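Side-chain contacts in flavoprotein (Thermotoga maritima, PDB 5V8S), which probably works as an oxidoreductase in electron transfer, pairing a mu-oxo-diiron site in a metallo-beta-lactamase-type domain with an FMN-binding flavodoxin-like domain: residues R38-V43 / I50-Y55; W44-G49 / V206-V211. The protein carries 1 engineered substitution. One frame throughout, in Å; residues are numbered along the deposited sequence.

Contact 1 of 2, residues R38-V43 / I50-Y55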
loop_
_atom_site.group_PDB
_atom_site.type_symbol
_atom_site.label_atom_id
_atom_site.label_comp_id
_atom_site.label_asym_id
_atom_site.label_seq_id
_atom_site.Cartn_x
_atom_site.Cartn_y
_atom_site.Cartn_z
ATOM N N ARG A 38 5.510 14.402 1.034
ATOM C CA ARG A 38 4.670 13.512 1.830
ATOM C C ARG A 38 5.188 12.084 1.894
ATOM O O ARG A 38 4.976 11.401 2.910
ATOM C CB ARG A 38 3.227 13.488 1.263
ATOM C CG ARG A 38 2.595 14.878 1.231
ATOM C CD ARG A 38 1.179 14.846 0.727
ATOM N NE ARG A 38 0.310 14.183 1.677
ATOM C CZ ARG A 38 -0.821 13.572 1.348
ATOM N NH1 ARG A 38 -1.216 13.529 0.079
ATOM N NH2 ARG A 38 -1.550 12.993 2.289
ATOM N N TYR A 39 5.868 11.616 0.844
ATOM C CA TYR A 39 6.313 10.228 0.726
ATOM C C TYR A 39 7.775 10.244 0.291
ATOM O O TYR A 39 8.074 10.508 -0.881
ATOM C CB TYR A 39 5.476 9.493 -0.305
ATOM C CG TYR A 39 3.978 9.589 -0.030
ATOM C CD1 TYR A 39 3.409 8.983 1.077
ATOM C CD2 TYR A 39 3.155 10.338 -0.860
ATOM C CE1 TYR A 39 2.043 9.089 1.328
ATOM C CE2 TYR A 39 1.790 10.454 -0.615
ATOM C CZ TYR A 39 1.246 9.822 0.469
ATOM O OH TYR A 39 -0.091 9.941 0.720
ATOM N N PHE A 40 8.686 9.947 1.212
ATOM C CA PHE A 40 10.088 9.919 0.840
ATOM C C PHE A 40 10.352 8.744 -0.087
ATOM O O PHE A 40 9.828 7.646 0.111
ATOM C CB PHE A 40 10.971 9.849 2.081
ATOM C CG PHE A 40 12.379 10.286 1.824
ATOM C CD1 PHE A 40 12.624 11.594 1.492
ATOM C CD2 PHE A 40 13.428 9.384 1.889
ATOM C CE1 PHE A 40 13.912 12.024 1.217
ATOM C CE2 PHE A 40 14.724 9.800 1.608
ATOM C CZ PHE A 40 14.955 11.133 1.292
ATOM N N GLU A 41 11.174 8.985 -1.111
ATOM C CA GLU A 41 11.393 8.009 -2.174
ATOM C C GLU A 41 10.076 7.627 -2.876
ATOM O O GLU A 41 9.985 6.558 -3.480
ATOM C CB GLU A 41 12.102 6.740 -1.656
ATOM C CG GLU A 41 13.515 6.952 -1.135
ATOM C CD GLU A 41 14.170 5.679 -0.551
ATOM O OE1 GLU A 41 13.465 4.730 -0.129
ATOM O OE2 GLU A 41 15.415 5.613 -0.553
ATOM N N ALA A 42 9.053 8.486 -2.786
ATOM C CA ALA A 42 7.707 8.204 -3.287
ATOM C C ALA A 42 7.090 6.977 -2.629
ATOM O O ALA A 42 6.232 6.324 -3.215
ATOM C CB ALA A 42 7.658 8.101 -4.816
ATOM N N VAL A 43 7.495 6.646 -1.404
ATOM C CA VAL A 43 6.848 5.545 -0.695
ATOM C C VAL A 43 6.679 5.732 0.813
ATOM O O VAL A 43 5.638 5.337 1.350
ATOM C CB VAL A 43 7.477 4.180 -1.042
ATOM C CG1 VAL A 43 8.923 4.196 -0.851
ATOM C CG2 VAL A 43 6.850 3.031 -0.221
ATOM N N ILE A 50 11.323 16.380 6.190
ATOM C CA ILE A 50 12.747 16.085 6.170
ATOM C C ILE A 50 13.464 17.348 5.732
ATOM O O ILE A 50 12.939 18.133 4.936
ATOM C CB ILE A 50 13.055 14.895 5.235
ATOM C CG1 ILE A 50 14.495 14.403 5.434
ATOM C CG2 ILE A 50 12.755 15.259 3.769
ATOM C CD1 ILE A 50 14.882 13.210 4.546
ATOM N N SER A 51 14.665 17.560 6.275
ATOM C CA SER A 51 15.484 18.680 5.834
ATOM C C SER A 51 16.534 18.197 4.841
ATOM O O SER A 51 16.899 17.022 4.813
ATOM C CB SER A 51 16.158 19.392 7.013
ATOM O OG SER A 51 17.287 18.679 7.509
ATOM N N TYR A 52 17.022 19.132 4.029
ATOM C CA TYR A 52 18.204 18.921 3.184
ATOM C C TYR A 52 19.269 19.891 3.670
ATOM O O TYR A 52 19.028 21.107 3.733
ATOM C CB TYR A 52 17.925 19.107 1.676
ATOM C CG TYR A 52 16.672 18.388 1.258
ATOM C CD1 TYR A 52 16.564 17.015 1.409
ATOM C CD2 TYR A 52 15.588 19.088 0.800
ATOM C CE1 TYR A 52 15.387 16.335 1.101
ATOM C CE2 TYR A 52 14.390 18.421 0.468
ATOM C CZ TYR A 52 14.303 17.038 0.634
ATOM O OH TYR A 52 13.126 16.338 0.351
ATOM N N ASN A 53 20.439 19.355 4.013
ATOM C CA ASN A 53 21.504 20.138 4.633
ATOM C C ASN A 53 22.728 20.117 3.731
ATOM O O ASN A 53 23.233 19.041 3.410
ATOM C CB ASN A 53 21.948 19.546 5.978
ATOM C CG ASN A 53 20.800 19.336 6.967
ATOM O OD1 ASN A 53 19.738 19.967 6.882
ATOM N ND2 ASN A 53 21.026 18.444 7.928
ATOM N N ALA A 54 23.202 21.293 3.336
ATOM C CA ALA A 54 24.462 21.440 2.623
ATOM C C ALA A 54 25.382 22.310 3.462
ATOM O O ALA A 54 24.934 22.981 4.386
ATOM C CB ALA A 54 24.220 22.090 1.259
ATOM N N TYR A 55 26.675 22.292 3.140
ATOM C CA TYR A 55 27.660 22.976 3.967
ATOM C C TYR A 55 28.627 23.748 3.087
ATOM O O TYR A 55 28.940 23.324 1.971
ATOM C CB TYR A 55 28.448 21.989 4.842
ATOM C CG TYR A 55 27.525 21.213 5.759
ATOM C CD1 TYR A 55 26.910 20.045 5.325
ATOM C CD2 TYR A 55 27.225 21.669 7.031
ATOM C CE1 TYR A 55 26.028 19.345 6.141
ATOM C CE2 TYR A 55 26.355 20.977 7.853
ATOM C CZ TYR A 55 25.762 19.820 7.408
ATOM O OH TYR A 55 24.910 19.158 8.255
#
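The Phe40 ring has the delta methyl (CD1) of Ile50 over one face and the hydroxyl of Tyr52 at its edge, near the ring plane. Ile50 CD1 sits 4.1 Å from the centroid of the Phe40 ring and 28° off its normal, a CH-pi contact displaced toward the rim, with the closest approach 3.7 Å from Phe40 CE1 to Ile50 CD1. The two side chains cross at about a right angle. With CG1 of Ile50 anti to the backbone N (chi1 -168°) and the chain straight beyond it, the delta methyl is carried out to the aromatic face. Tyr52 is a looser neighbour: its OH is 4.5 Å from Phe40 CE1 and is engaged by Asp34 through a hydrogen bond.

Phe40 stands on a type II turn from Tyr39 to Ala42, closed by a hydrogen bond of 2.9 Å from Ala42 N to Tyr39 O. Around the turn the second subunit closes in: Tyr330 OH of that subunit is hydrogen-bonded to Glu41 OE1, and its His335 NE2 to the backbone O of Glu41. Along strand 50-59, Ser51 OG donates to Asn53 OD1 at 2.8 Å, and Ser51 O is hydrogen-bonded to ND1 of His240, a diiron-pocket residue, so the strand serves as second shell to that imidazole. The Phe40 side chain lies about 5 Å from the mu-oxo-diiron cluster and also touches Asp101 of its pocket. Phe40 and Ile50 thus make an apolar patch beside the metal site of a metallo-beta-lactamase-type domain, while the turn carrying Phe40 lies at the subunit interface, consistent with the head-to-tail dimers of flavodiiron proteins.

Contact 2 of 2, residues W44-G49 / V206-V211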
loop_
_atom_site.group_PDB
_atom_site.type_symbol
_atom_site.label_atom_id
_atom_site.label_comp_id
_atom_site.label_asym_id
_atom_site.label_seq_id
_atom_site.Cartn_x
_atom_site.Cartn_y
_atom_site.Cartn_z
ATOM N N TRP A 44 7.666 6.296 1.515
ATOM C CA TRP A 44 7.653 6.289 2.982
ATOM C C TRP A 44 6.908 7.507 3.518
ATOM O O TRP A 44 7.302 8.647 3.285
ATOM C CB TRP A 44 9.066 6.206 3.558
ATOM C CG TRP A 44 9.867 5.148 2.913
ATOM C CD1 TRP A 44 11.013 5.330 2.200
ATOM C CD2 TRP A 44 9.601 3.742 2.887
ATOM N NE1 TRP A 44 11.463 4.131 1.716
ATOM C CE2 TRP A 44 10.611 3.139 2.116
ATOM C CE3 TRP A 44 8.584 2.937 3.411
ATOM C CZ2 TRP A 44 10.642 1.764 1.858
ATOM C CZ3 TRP A 44 8.617 1.558 3.158
ATOM C CH2 TRP A 44 9.643 0.995 2.383
ATOM N N GLU A 45 5.824 7.256 4.237
ATOM C CA GLU A 45 4.996 8.327 4.788
ATOM C C GLU A 45 5.770 9.134 5.827
ATOM O O GLU A 45 6.141 8.607 6.880
ATOM C CB GLU A 45 3.773 7.701 5.442
ATOM C CG GLU A 45 2.972 6.759 4.536
ATOM C CD GLU A 45 3.360 5.253 4.653
ATOM O OE1 GLU A 45 4.538 4.916 4.960
ATOM O OE2 GLU A 45 2.468 4.407 4.417
ATOM N N ILE A 46 5.982 10.419 5.543
ATOM C CA ILE A 46 6.711 11.315 6.448
ATOM C C ILE A 46 5.934 12.614 6.635
ATOM O O ILE A 46 6.358 13.675 6.165
ATOM C CB ILE A 46 8.168 11.564 5.983
ATOM C CG1 ILE A 46 8.249 12.047 4.521
ATOM C CG2 ILE A 46 8.978 10.307 6.162
ATOM C CD1 ILE A 46 9.639 12.704 4.205
ATOM N N PRO A 47 4.804 12.586 7.340
ATOM C CA PRO A 47 4.122 13.847 7.671
ATOM C C PRO A 47 5.000 14.829 8.435
ATOM O O PRO A 47 4.714 16.038 8.422
ATOM C CB PRO A 47 2.920 13.395 8.517
ATOM C CG PRO A 47 3.282 12.032 8.990
ATOM C CD PRO A 47 4.145 11.416 7.936
ATOM N N GLU A 48 6.055 14.349 9.102
ATOM C CA GLU A 48 6.941 15.223 9.857
ATOM C C GLU A 48 7.962 15.939 8.984
ATOM O O GLU A 48 8.677 16.815 9.496
ATOM C CB GLU A 48 7.698 14.416 10.905
ATOM C CG GLU A 48 8.679 13.390 10.354
ATOM C CD GLU A 48 8.095 11.988 10.171
ATOM O OE1 GLU A 48 6.979 11.845 9.605
ATOM O OE2 GLU A 48 8.763 11.024 10.618
ATOM N N GLY A 49 8.091 15.567 7.706
ATOM C CA GLY A 49 9.027 16.227 6.819
ATOM C C GLY A 49 10.458 15.745 6.976
ATOM O O GLY A 49 10.797 14.860 7.771
ATOM N N VAL A 206 14.988 9.244 13.602
ATOM C CA VAL A 206 16.217 8.682 13.050
ATOM C C VAL A 206 16.031 7.198 12.784
ATOM O O VAL A 206 16.382 6.701 11.714
ATOM C CB VAL A 206 17.401 8.942 13.999
ATOM C CG1 VAL A 206 18.658 8.238 13.484
ATOM C CG2 VAL A 206 17.623 10.429 14.134
ATOM N N THR A 207 15.427 6.474 13.732
ATOM C CA THR A 207 15.184 5.055 13.508
ATOM C C THR A 207 14.323 4.846 12.269
ATOM O O THR A 207 14.597 3.958 11.453
ATOM C CB THR A 207 14.494 4.449 14.724
ATOM O OG1 THR A 207 15.354 4.629 15.853
ATOM C CG2 THR A 207 14.255 2.961 14.504
ATOM N N LYS A 208 13.270 5.650 12.124
ATOM C CA LYS A 208 12.397 5.541 10.959
ATOM C C LYS A 208 13.174 5.739 9.661
ATOM O O LYS A 208 12.966 5.005 8.689
ATOM C CB LYS A 208 11.284 6.577 11.087
ATOM C CG LYS A 208 10.168 6.469 10.066
ATOM C CD LYS A 208 9.151 7.581 10.354
ATOM C CE LYS A 208 8.037 7.681 9.356
ATOM N NZ LYS A 208 7.092 8.780 9.736
ATOM N N TYR A 209 14.064 6.739 9.630
ATOM C CA TYR A 209 14.929 6.990 8.478
ATOM C C TYR A 209 15.861 5.809 8.217
ATOM O O TYR A 209 15.996 5.344 7.078
ATOM C CB TYR A 209 15.734 8.275 8.732
ATOM C CG TYR A 209 16.699 8.588 7.623
ATOM C CD1 TYR A 209 16.279 9.287 6.504
ATOM C CD2 TYR A 209 18.038 8.182 7.688
ATOM C CE1 TYR A 209 17.159 9.576 5.473
ATOM C CE2 TYR A 209 18.903 8.457 6.665
ATOM C CZ TYR A 209 18.452 9.149 5.557
ATOM O OH TYR A 209 19.327 9.418 4.528
ATOM N N ILE A 210 16.527 5.310 9.256
ATOM C CA ILE A 210 17.440 4.185 9.079
ATOM C C ILE A 210 16.733 3.020 8.418
ATOM O O ILE A 210 17.217 2.450 7.436
ATOM C CB ILE A 210 18.055 3.752 10.423
ATOM C CG1 ILE A 210 18.979 4.821 10.973
ATOM C CG2 ILE A 210 18.816 2.454 10.241
ATOM C CD1 ILE A 210 19.355 4.587 12.437
ATOM N N VAL A 211 15.605 2.608 8.983
ATOM C CA VAL A 211 14.960 1.392 8.496
ATOM C C VAL A 211 14.458 1.588 7.068
ATOM O O VAL A 211 14.703 0.754 6.184
ATOM C CB VAL A 211 13.838 0.923 9.441
ATOM C CG1 VAL A 211 13.186 -0.355 8.887
ATOM C CG2 VAL A 211 14.368 0.656 10.859
#
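Lys208 leaves its helix with CB directed toward Glu45-Glu48 and runs fully extended from there: CG is anti to the backbone N (chi1 -171°), and every later torsion is also close to 180°, so the ammonium reaches as far from the helix as the chain allows. CD is the first atom to meet a partner, Glu48 OE2 at 3.5 Å. CE then passes the carbonyl of Glu45, 3.3 Å from its O, and packs more loosely on the methyl CG2 of Ile46. At the tip, NZ donates to Glu45 O at 3.0 Å, in the carbonyl plane with a C=O...N angle of 151°. The same nitrogen forms a salt bridge with Glu48, 2.9 Å to OE2, which offers its syn lone pair; a second, weak bond of 3.1 Å runs from NZ to Glu48 OE1.

Glu48 approaches from the opposite direction. Its chain bends at chi2 (-92°), which swings the carboxylate back to the lysine, and His205 ND1 makes a further hydrogen bond to OE2. The turn from Ile46 to Gly49 that carries it is type I, its Gly49 N bonded to Ile46 O at 3.0 Å. Glu312 adds a second salt bridge to NZ, so two carboxylates probably balance the charge of this buried lysine.

Lys208 belongs to helix 196-214, and its tip lies between the loop after strand 44-45 and helix 310-316, from which Ser311 also bonds to Glu45 O; the lysine therefore ties the metallo-beta-lactamase-type part of the chain to the flavodoxin-like part.

Overall arrangement
Both contacts use the short two-stranded sheet of 39-40 and 44-45 and the turns next to it, and they touch directly: Arg38 O and Ile46 N are 3.0 Å apart, probably hydrogen-bonded, and Ile46 also packs on Phe40. Contact 1 is buried and mainly apolar, set against the diiron pocket and leading into the large mixed sheet through strand 50-59. Contact 2 is partly buried and mainly ionic, reaching instead to helix 196-214 and the flavodoxin-like part of the same chain. The chain between Arg38 and Tyr55 thus serves two neighbourhoods, a small apolar patch near the metals and a charged junction between domains, their centres about 9 Å apart.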